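Local coordinates for protein prenylcyclase (Actinoplanes teichomyceticus, PDB 6IJ1) that probably catalyses cyclisation or transfer of a prenyl chain, with a helical barrel like that of terpene cyclases, at residues 13-18 with 334-338; 49-54 with 99-104; 20-24 with 325-331; 29-33 with 44-49. All coordinates share one frame. Residue numbers count along the deposited sequence, not the author numbering.

Contact 1 of 4, residues 13-18 with 334-338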
# COMPACT_ATOMS: atom_id res chain seq x y z
N ALA A 13 -11.18 15.37 -11.99
CA ALA A 13 -10.90 13.95 -11.81
C ALA A 13 -10.93 13.57 -10.36
O ALA A 13 -11.48 12.52 -10.00
CB ALA A 13 -9.56 13.60 -12.43
N VAL A 14 -10.32 14.38 -9.49
CA VAL A 14 -10.31 14.05 -8.06
C VAL A 14 -11.73 14.03 -7.52
O VAL A 14 -12.11 13.13 -6.76
CB VAL A 14 -9.39 15.02 -7.30
CG1 VAL A 14 -9.56 14.89 -5.79
CG2 VAL A 14 -7.96 14.75 -7.65
N ARG A 15 -12.51 15.07 -7.82
CA ARG A 15 -13.89 15.10 -7.37
C ARG A 15 -14.67 13.86 -7.81
O ARG A 15 -15.35 13.24 -7.00
CB ARG A 15 -14.58 16.38 -7.87
CG ARG A 15 -16.01 16.51 -7.33
CD ARG A 15 -16.77 17.69 -8.00
NE ARG A 15 -15.84 18.75 -8.37
CZ ARG A 15 -15.48 19.03 -9.63
NH1 ARG A 15 -15.99 18.30 -10.63
NH2 ARG A 15 -14.61 20.00 -9.89
N ARG A 16 -14.51 13.47 -9.09
CA ARG A 16 -15.26 12.30 -9.57
C ARG A 16 -14.78 10.99 -8.92
O ARG A 16 -15.57 10.08 -8.68
CB ARG A 16 -15.13 12.19 -11.07
CG ARG A 16 -15.99 13.26 -11.82
CD ARG A 16 -15.54 13.36 -13.29
NE ARG A 16 -15.68 12.05 -13.89
CZ ARG A 16 -15.00 11.62 -14.94
NH1 ARG A 16 -14.15 12.41 -15.59
NH2 ARG A 16 -15.19 10.38 -15.37
N GLY A 17 -13.49 10.91 -8.59
CA GLY A 17 -12.98 9.74 -7.90
C GLY A 17 -13.46 9.67 -6.46
O GLY A 17 -13.78 8.60 -5.93
N VAL A 18 -13.57 10.85 -5.82
CA VAL A 18 -14.16 10.90 -4.49
C VAL A 18 -15.62 10.44 -4.51
O VAL A 18 -16.03 9.62 -3.69
CB VAL A 18 -14.04 12.32 -3.89
CG1 VAL A 18 -14.86 12.40 -2.60
CG2 VAL A 18 -12.59 12.60 -3.57
N LEU A 334 -5.96 8.72 -6.77
CA LEU A 334 -6.28 10.03 -6.19
C LEU A 334 -5.12 10.57 -5.37
O LEU A 334 -4.85 11.79 -5.40
CB LEU A 334 -7.53 9.94 -5.31
CG LEU A 334 -8.80 9.62 -6.11
CD1 LEU A 334 -9.99 9.43 -5.16
CD2 LEU A 334 -9.14 10.77 -7.11
N GLN A 335 -4.41 9.69 -4.64
CA GLN A 335 -3.25 10.19 -3.88
C GLN A 335 -2.22 10.79 -4.83
O GLN A 335 -1.64 11.87 -4.56
CB GLN A 335 -2.68 9.02 -3.05
CG GLN A 335 -1.44 9.39 -2.18
CD GLN A 335 -1.85 10.10 -0.95
OE1 GLN A 335 -2.60 9.56 -0.14
NE2 GLN A 335 -1.39 11.32 -0.78
N ALA A 336 -1.99 10.15 -5.98
CA ALA A 336 -1.04 10.71 -6.94
C ALA A 336 -1.53 12.02 -7.52
O ALA A 336 -0.73 12.92 -7.76
CB ALA A 336 -0.83 9.68 -8.07
N LEU A 337 -2.82 12.11 -7.83
CA LEU A 337 -3.32 13.37 -8.44
C LEU A 337 -3.17 14.52 -7.45
O LEU A 337 -2.83 15.62 -7.87
CB LEU A 337 -4.75 13.17 -8.93
CG LEU A 337 -4.87 12.30 -10.18
CD1 LEU A 337 -6.32 12.12 -10.58
CD2 LEU A 337 -4.06 12.88 -11.32
N ARG A 338 -3.40 14.25 -6.17
CA ARG A 338 -3.24 15.31 -5.14
C ARG A 338 -1.77 15.74 -5.11
O ARG A 338 -1.52 16.94 -5.05
CB ARG A 338 -3.72 14.78 -3.78
CG ARG A 338 -3.40 15.70 -2.62
CD ARG A 338 -4.52 16.68 -2.39
NE ARG A 338 -4.80 17.57 -3.50
CZ ARG A 338 -4.98 18.88 -3.37
NH1 ARG A 338 -4.92 19.43 -2.18
NH2 ARG A 338 -5.21 19.63 -4.44

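Contact 2 of 4, residues 49-54 with 99-104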
# COMPACT_ATOMS: atom_id res chain seq x y z
N ALA A 49 -9.62 5.35 3.50
CA ALA A 49 -9.82 6.48 4.42
C ALA A 49 -8.59 7.36 4.46
O ALA A 49 -8.71 8.59 4.48
CB ALA A 49 -10.15 5.98 5.84
N GLY A 50 -7.39 6.75 4.43
CA GLY A 50 -6.17 7.55 4.53
C GLY A 50 -5.99 8.48 3.35
O GLY A 50 -5.49 9.60 3.48
N VAL A 51 -6.42 8.06 2.16
CA VAL A 51 -6.36 8.96 1.00
C VAL A 51 -7.42 10.05 1.14
O VAL A 51 -7.14 11.25 0.93
CB VAL A 51 -6.54 8.15 -0.31
CG1 VAL A 51 -6.64 9.11 -1.49
CG2 VAL A 51 -5.34 7.21 -0.51
N LEU A 52 -8.64 9.66 1.52
CA LEU A 52 -9.75 10.61 1.55
C LEU A 52 -9.47 11.73 2.55
O LEU A 52 -9.84 12.86 2.27
CB LEU A 52 -11.05 9.88 1.90
CG LEU A 52 -11.63 8.99 0.79
CD1 LEU A 52 -12.87 8.26 1.26
CD2 LEU A 52 -11.96 9.81 -0.46
N VAL A 53 -8.83 11.44 3.69
CA VAL A 53 -8.67 12.54 4.65
C VAL A 53 -7.64 13.56 4.19
O VAL A 53 -7.55 14.65 4.79
CB VAL A 53 -8.31 12.05 6.08
CG1 VAL A 53 -9.39 11.16 6.70
CG2 VAL A 53 -6.93 11.36 6.16
N GLN A 54 -6.89 13.30 3.12
CA GLN A 54 -5.91 14.23 2.57
C GLN A 54 -6.43 15.06 1.40
O GLN A 54 -5.69 15.89 0.87
CB GLN A 54 -4.68 13.47 2.11
CG GLN A 54 -3.99 12.72 3.22
CD GLN A 54 -2.85 11.89 2.65
OE1 GLN A 54 -1.88 12.44 2.07
NE2 GLN A 54 -2.99 10.56 2.71
N ARG A 99 -1.41 4.65 10.38
CA ARG A 99 -1.21 5.80 9.49
C ARG A 99 -2.43 6.70 9.43
O ARG A 99 -2.29 7.92 9.43
CB ARG A 99 -0.85 5.29 8.09
CG ARG A 99 -0.76 6.41 7.05
CD ARG A 99 -0.20 5.86 5.75
NE ARG A 99 -0.55 6.76 4.62
CZ ARG A 99 0.24 7.72 4.18
NH1 ARG A 99 1.42 7.95 4.76
NH2 ARG A 99 -0.19 8.44 3.15
N LEU A 100 -3.63 6.12 9.35
CA LEU A 100 -4.85 6.92 9.37
C LEU A 100 -4.91 7.74 10.66
O LEU A 100 -5.24 8.94 10.61
CB LEU A 100 -6.07 6.01 9.23
CG LEU A 100 -7.41 6.74 9.22
CD1 LEU A 100 -7.58 7.76 8.09
CD2 LEU A 100 -8.47 5.64 9.16
N ALA A 101 -4.56 7.09 11.78
CA ALA A 101 -4.52 7.83 13.05
C ALA A 101 -3.53 8.98 13.01
O ALA A 101 -3.85 10.08 13.49
CB ALA A 101 -4.20 6.86 14.18
N GLU A 102 -2.34 8.77 12.45
CA GLU A 102 -1.37 9.88 12.37
C GLU A 102 -1.91 10.97 11.48
O GLU A 102 -1.77 12.16 11.78
CB GLU A 102 -0.01 9.36 11.87
CG GLU A 102 0.66 8.49 12.92
CD GLU A 102 2.18 8.30 12.74
OE1 GLU A 102 2.72 8.71 11.67
OE2 GLU A 102 2.83 7.73 13.65
N LEU A 103 -2.52 10.60 10.35
CA LEU A 103 -3.05 11.65 9.46
C LEU A 103 -4.12 12.48 10.15
O LEU A 103 -4.26 13.67 9.85
CB LEU A 103 -3.61 11.02 8.17
CG LEU A 103 -2.57 10.40 7.25
CD1 LEU A 103 -3.29 9.58 6.20
CD2 LEU A 103 -1.84 11.51 6.52
N LEU A 104 -4.86 11.88 11.08
CA LEU A 104 -5.96 12.53 11.79
C LEU A 104 -5.53 13.15 13.12
O LEU A 104 -6.38 13.72 13.81
CB LEU A 104 -7.08 11.52 12.03
CG LEU A 104 -7.81 11.17 10.72
CD1 LEU A 104 -8.88 10.10 10.95
CD2 LEU A 104 -8.47 12.42 10.07

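Contact 3 of 4, residues 20-24 with 325-331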
# COMPACT_ATOMS: atom_id res chain seq x y z
N PHE A 20 -16.96 8.39 -6.65
CA PHE A 20 -16.94 6.93 -6.80
C PHE A 20 -16.71 6.24 -5.46
O PHE A 20 -17.43 5.33 -5.09
CB PHE A 20 -15.85 6.53 -7.82
CG PHE A 20 -15.61 5.04 -7.89
CD1 PHE A 20 -16.37 4.25 -8.73
CD2 PHE A 20 -14.62 4.43 -7.11
CE1 PHE A 20 -16.15 2.83 -8.78
CE2 PHE A 20 -14.39 3.04 -7.18
CZ PHE A 20 -15.15 2.26 -7.99
N LEU A 21 -15.71 6.70 -4.70
CA LEU A 21 -15.39 5.99 -3.46
C LEU A 21 -16.50 6.17 -2.41
O LEU A 21 -16.86 5.23 -1.73
CB LEU A 21 -14.06 6.48 -2.89
CG LEU A 21 -12.80 6.08 -3.69
CD1 LEU A 21 -11.58 6.77 -3.13
CD2 LEU A 21 -12.68 4.55 -3.65
N LEU A 22 -17.04 7.38 -2.29
CA LEU A 22 -18.15 7.57 -1.34
C LEU A 22 -19.36 6.73 -1.73
O LEU A 22 -20.03 6.19 -0.85
CB LEU A 22 -18.51 9.05 -1.27
CG LEU A 22 -17.46 9.93 -0.65
CD1 LEU A 22 -17.94 11.42 -0.79
CD2 LEU A 22 -17.18 9.55 0.81
N ASP A 23 -19.67 6.62 -3.04
CA ASP A 23 -20.80 5.80 -3.45
C ASP A 23 -20.57 4.32 -3.21
O ASP A 23 -21.55 3.56 -3.11
CB ASP A 23 -21.13 6.04 -4.92
CG ASP A 23 -21.76 7.41 -5.16
OD1 ASP A 23 -22.11 8.08 -4.15
OD2 ASP A 23 -21.93 7.82 -6.33
N ARG A 24 -19.32 3.88 -3.07
CA ARG A 24 -19.05 2.47 -2.83
C ARG A 24 -18.88 2.14 -1.35
O ARG A 24 -18.52 1.01 -1.00
CB ARG A 24 -17.79 2.03 -3.63
CG ARG A 24 -17.77 2.19 -5.16
CD ARG A 24 -18.91 1.54 -5.75
NE ARG A 24 -19.04 1.60 -7.23
CZ ARG A 24 -19.39 2.68 -7.93
NH1 ARG A 24 -19.51 3.87 -7.32
NH2 ARG A 24 -19.56 2.59 -9.26
N PHE A 325 -13.07 -4.49 -7.06
CA PHE A 325 -14.03 -3.40 -7.18
C PHE A 325 -13.39 -2.07 -7.52
O PHE A 325 -14.09 -1.05 -7.61
CB PHE A 325 -14.85 -3.33 -5.88
CG PHE A 325 -15.57 -4.60 -5.63
CD1 PHE A 325 -16.55 -4.99 -6.48
CD2 PHE A 325 -15.19 -5.42 -4.59
CE1 PHE A 325 -17.22 -6.22 -6.24
CE2 PHE A 325 -15.83 -6.65 -4.35
CZ PHE A 325 -16.84 -7.04 -5.18
N GLY A 326 -12.04 -2.05 -7.71
CA GLY A 326 -11.35 -0.84 -8.14
C GLY A 326 -11.15 0.20 -7.07
O GLY A 326 -10.68 1.31 -7.38
N LEU A 327 -11.41 -0.14 -5.80
CA LEU A 327 -11.28 0.90 -4.77
C LEU A 327 -9.80 1.16 -4.47
O LEU A 327 -9.38 2.32 -4.30
CB LEU A 327 -11.99 0.53 -3.45
CG LEU A 327 -13.43 0.04 -3.49
CD1 LEU A 327 -13.98 0.15 -2.02
CD2 LEU A 327 -14.31 0.79 -4.41
N HIS A 328 -8.98 0.10 -4.39
CA HIS A 328 -7.58 0.32 -4.07
C HIS A 328 -6.91 1.11 -5.17
O HIS A 328 -6.19 2.08 -4.90
CB HIS A 328 -6.91 -1.05 -3.85
CG HIS A 328 -5.58 -0.98 -3.19
ND1 HIS A 328 -4.49 -0.39 -3.79
CD2 HIS A 328 -5.16 -1.40 -1.97
CE1 HIS A 328 -3.45 -0.46 -2.98
NE2 HIS A 328 -3.83 -1.07 -1.85
N THR A 329 -7.16 0.74 -6.42
CA THR A 329 -6.56 1.49 -7.54
C THR A 329 -7.00 2.94 -7.52
O THR A 329 -6.19 3.85 -7.66
CB THR A 329 -6.96 0.86 -8.89
OG1 THR A 329 -6.48 -0.48 -8.99
CG2 THR A 329 -6.38 1.68 -10.09
N THR A 330 -8.29 3.18 -7.34
CA THR A 330 -8.78 4.55 -7.41
C THR A 330 -8.19 5.38 -6.27
O THR A 330 -7.79 6.53 -6.51
CB THR A 330 -10.31 4.52 -7.36
OG1 THR A 330 -10.77 3.82 -8.50
CG2 THR A 330 -10.87 5.96 -7.37
N ALA A 331 -8.13 4.80 -5.06
CA ALA A 331 -7.52 5.57 -3.96
C ALA A 331 -6.08 5.89 -4.27
O ALA A 331 -5.60 7.03 -4.02
CB ALA A 331 -7.64 4.80 -2.64

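Contact 4 of 4, residues 29-33 with 44-49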
# COMPACT_ATOMS: atom_id res chain seq x y z
N GLY A 29 -20.42 2.57 6.47
CA GLY A 29 -19.34 3.50 6.18
C GLY A 29 -18.02 2.84 5.77
O GLY A 29 -17.10 3.57 5.36
N ARG A 30 -17.91 1.52 5.90
CA ARG A 30 -16.63 0.87 5.62
C ARG A 30 -16.47 0.69 4.10
O ARG A 30 -17.39 0.91 3.30
CB ARG A 30 -16.49 -0.45 6.36
CG ARG A 30 -17.33 -1.54 5.83
CD ARG A 30 -17.36 -2.80 6.74
NE ARG A 30 -17.77 -3.98 5.96
CZ ARG A 30 -19.04 -4.33 5.74
NH1 ARG A 30 -20.03 -3.58 6.25
NH2 ARG A 30 -19.32 -5.41 5.00
N TRP A 31 -15.25 0.36 3.68
CA TRP A 31 -15.01 -0.02 2.29
C TRP A 31 -14.44 -1.43 2.28
O TRP A 31 -13.65 -1.82 3.16
CB TRP A 31 -14.03 0.91 1.60
CG TRP A 31 -14.56 2.27 1.39
CD1 TRP A 31 -15.33 2.69 0.35
CD2 TRP A 31 -14.35 3.43 2.23
NE1 TRP A 31 -15.63 4.04 0.47
CE2 TRP A 31 -15.04 4.52 1.61
CE3 TRP A 31 -13.63 3.68 3.42
CZ2 TRP A 31 -15.07 5.83 2.18
CZ3 TRP A 31 -13.66 4.97 3.97
CH2 TRP A 31 -14.36 6.03 3.35
N VAL A 32 -14.80 -2.21 1.24
CA VAL A 32 -14.23 -3.55 1.08
C VAL A 32 -13.72 -3.71 -0.36
O VAL A 32 -14.22 -3.07 -1.30
CB VAL A 32 -15.20 -4.70 1.41
CG1 VAL A 32 -15.80 -4.48 2.86
CG2 VAL A 32 -16.35 -4.78 0.38
N ASP A 33 -12.69 -4.51 -0.52
CA ASP A 33 -12.18 -4.78 -1.86
C ASP A 33 -11.41 -6.09 -1.82
O ASP A 33 -11.12 -6.64 -0.77
CB ASP A 33 -11.30 -3.64 -2.38
CG ASP A 33 -11.32 -3.48 -3.91
OD1 ASP A 33 -11.79 -4.41 -4.59
OD2 ASP A 33 -10.81 -2.42 -4.37
N ILE A 44 -8.59 -2.44 3.67
CA ILE A 44 -9.06 -1.55 2.61
C ILE A 44 -9.74 -0.32 3.17
O ILE A 44 -9.60 0.77 2.61
CB ILE A 44 -10.01 -2.35 1.67
CG1 ILE A 44 -9.18 -3.39 0.91
CG2 ILE A 44 -10.77 -1.46 0.69
CD1 ILE A 44 -8.10 -2.77 -0.06
N THR A 45 -10.52 -0.46 4.26
CA THR A 45 -11.12 0.71 4.88
C THR A 45 -10.05 1.71 5.31
O THR A 45 -10.20 2.91 5.06
CB THR A 45 -11.96 0.25 6.08
OG1 THR A 45 -13.09 -0.52 5.60
CG2 THR A 45 -12.49 1.43 6.87
N ALA A 46 -9.02 1.22 6.00
CA ALA A 46 -7.93 2.11 6.42
C ALA A 46 -7.24 2.76 5.22
O ALA A 46 -6.93 3.95 5.24
CB ALA A 46 -6.92 1.35 7.25
N TYR A 47 -6.99 1.98 4.16
CA TYR A 47 -6.24 2.50 3.02
C TYR A 47 -7.05 3.59 2.29
O TYR A 47 -6.53 4.66 1.95
CB TYR A 47 -5.95 1.31 2.09
CG TYR A 47 -5.08 1.67 0.89
CD1 TYR A 47 -3.71 1.74 1.07
CD2 TYR A 47 -5.63 1.95 -0.37
CE1 TYR A 47 -2.88 2.10 0.03
CE2 TYR A 47 -4.80 2.26 -1.44
CZ TYR A 47 -3.43 2.31 -1.23
OH TYR A 47 -2.56 2.61 -2.27
N VAL A 48 -8.32 3.32 2.03
CA VAL A 48 -9.16 4.31 1.34
C VAL A 48 -9.34 5.56 2.20
O VAL A 48 -9.20 6.68 1.70
CB VAL A 48 -10.53 3.68 0.99
CG1 VAL A 48 -11.52 4.72 0.49
CG2 VAL A 48 -10.31 2.51 -0.07
N ALA A 49 -9.62 5.35 3.50
CA ALA A 49 -9.82 6.48 4.42
C ALA A 49 -8.59 7.36 4.46
O ALA A 49 -8.71 8.59 4.48
CB ALA A 49 -10.15 5.98 5.84

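Contact 1 of 4, residues 13-18 with 334-338
Leu334 is the knob of this pair: its side chain drops among Ala13, Val14, Gly17 and Val18. Leu334 CD2 sits 3.6 Å from Val14 CA and 4.1 Å from Ala13 O, while Leu334 CD1 meets Gly17 C at 3.7 Å and Val18 N at 3.9 Å, so much of what it touches is backbone. Gly17 makes the hollow deep enough, since a CB there would lie only 2.7 Å from Leu334 CD2. The two helices are nearly antiparallel, at 153° with axes 10.1 Å apart, and they are the first and last of the chain: probably an outer and an inner helix, as at the seam of an alpha/alpha barrel. Side-chain packing adds to the knob one turn along. Leu337 receives Val14 CG2 at 3.8 Å from its CB, and its CD1 lies 4.0 Å from Ala13 CB. Ala13 O takes the Gly17 N hydrogen bond at 2.9 Å and a further one from the Gln279 side chain. Val51 of helix 42-52 also touches Leu334.

Contact 2 of 4, residues 49-54 with 99-104
Three leucines on 99-104 reach across with two different rotamers. Leu100, in the t,p conformation, brings CD2 to 3.7 Å from Ala49 CB and CD1 to 3.8 Å from Gly50 N; Leu103 and Leu104 are both m,t. Leu103 lays CD1 3.5 Å from Gly50 O, where glycine exposes its backbone, and Leu104 CD2 meets Val53 CG1 at 3.7 Å. Val53, in the m rotamer, fills the middle: its CG1 is 4.1 Å from Leu100 CD1 and its CG2 3.9 Å from Leu103 CB. The helices run in the same direction, consistent with successive inner helices of an alpha/alpha barrel, with helix 58-71 between them in the chain and touching Ala49, Leu100 and Leu104. Gln54 folds back over the preceding turn (m, t, then chi3 of 61°), so that NE2 donates to Gly50 O at 2.8 Å. That places Gln54 NE2 3.6 Å from Leu103 CD1 and 3.5 Å from NH2 of the extended Arg99.

Contact 3 of 4, residues 20-24 with 325-331
The ring of Phe20 projects into a hollow at the start of helix 327-341. Its edge presents Phe20 CZ to Phe325 O at 3.5 Å, near the ring plane, while Phe20 CE2 is 3.6 Å from Leu327 CD2 and 3.9 Å from Thr330 OG1. On one wall of the hollow Thr330 OG1 donates a hydrogen bond to Gly326 O at 2.8 Å. Gly326, the N-cap residue, turns the chain into the helix with a positive phi of 76°. In the other direction Leu327 is the bump, its CD2 wedged between Phe20 CE2 and Arg24 CB, the latter 3.8 Å away. Here the end of helix 10-23 meets the beginning of helix 327-341, consistent with the outer-inner pairing of an alpha/alpha barrel. Leu21 fills the next groove along, with CD2 4.1 Å from Leu327 CB, CG 4.2 Å from Thr330 CG2 and CD1 4.4 Å from Ala331 CB; Leu52 of helix 42-52 also packs on it. Ser284, in a loop, touches both Phe20 and Thr330, and an acetate, probably from the crystallisation liquor, lies about 4 Å from the Phe20 side chain.

Contact 4 of 4, residues 29-33 with 44-49
Val48 CG1 points at the face of the Trp31 indole, 3.6 Å from the centroid of the six-membered ring and 15° off its normal, a CH-pi contact. With Gly29 two residues before it, this tryptophan ends a sequence that resembles the QW motif of class II terpene cyclases, with Arg25 where the glutamine would stand. Trp31 CZ3 continues to Ala49 CB at 4.1 Å, and Ala63 and Ala67 of helix 58-71 pack on the indole as well. One helical turn earlier, Ile44 CG2 sits under the loop backbone, 4.1 Å from Trp31 CB and 3.8 Å from Asp33 CB. The polar groups come next. Trp31 NE1 hydrogen-bonds to Leu21 O, and the Asp33 carboxylate takes the backbone NH groups of Phe325 and His328, so the loop is fastened to the first and last helical segments. At the edge Thr45 OG1 lies 2.8 Å from Trp31 O, though its proton could serve Asp41 O instead, and Arg30 CB rests 3.5 Å from the same Thr45 OG1.

Helix 10-23 opens two loops at once. Its N-terminal part waits some 300 residues for helix 327-341 to close contact 1, and its C-terminal end is met by the start of that helix in contact 3, which is therefore nested inside contact 1. Within both lie two short closures in series: contact 4 folds the loop after helix 10-23 onto helix 42-52, then contact 2 joins that helix to helix 91-104, the pair sharing Ala49. None of the loops cross. Helix 42-52 and the residues just after it are common neighbours: Leu52 CD1 touches Trp31 CH2 at 3.4 Å, Val51 CG1 touches Ala331 O at 3.4 Å, and Gln54 OE1 probably hydrogen-bonds Gln335 NE2 at 3.1 Å.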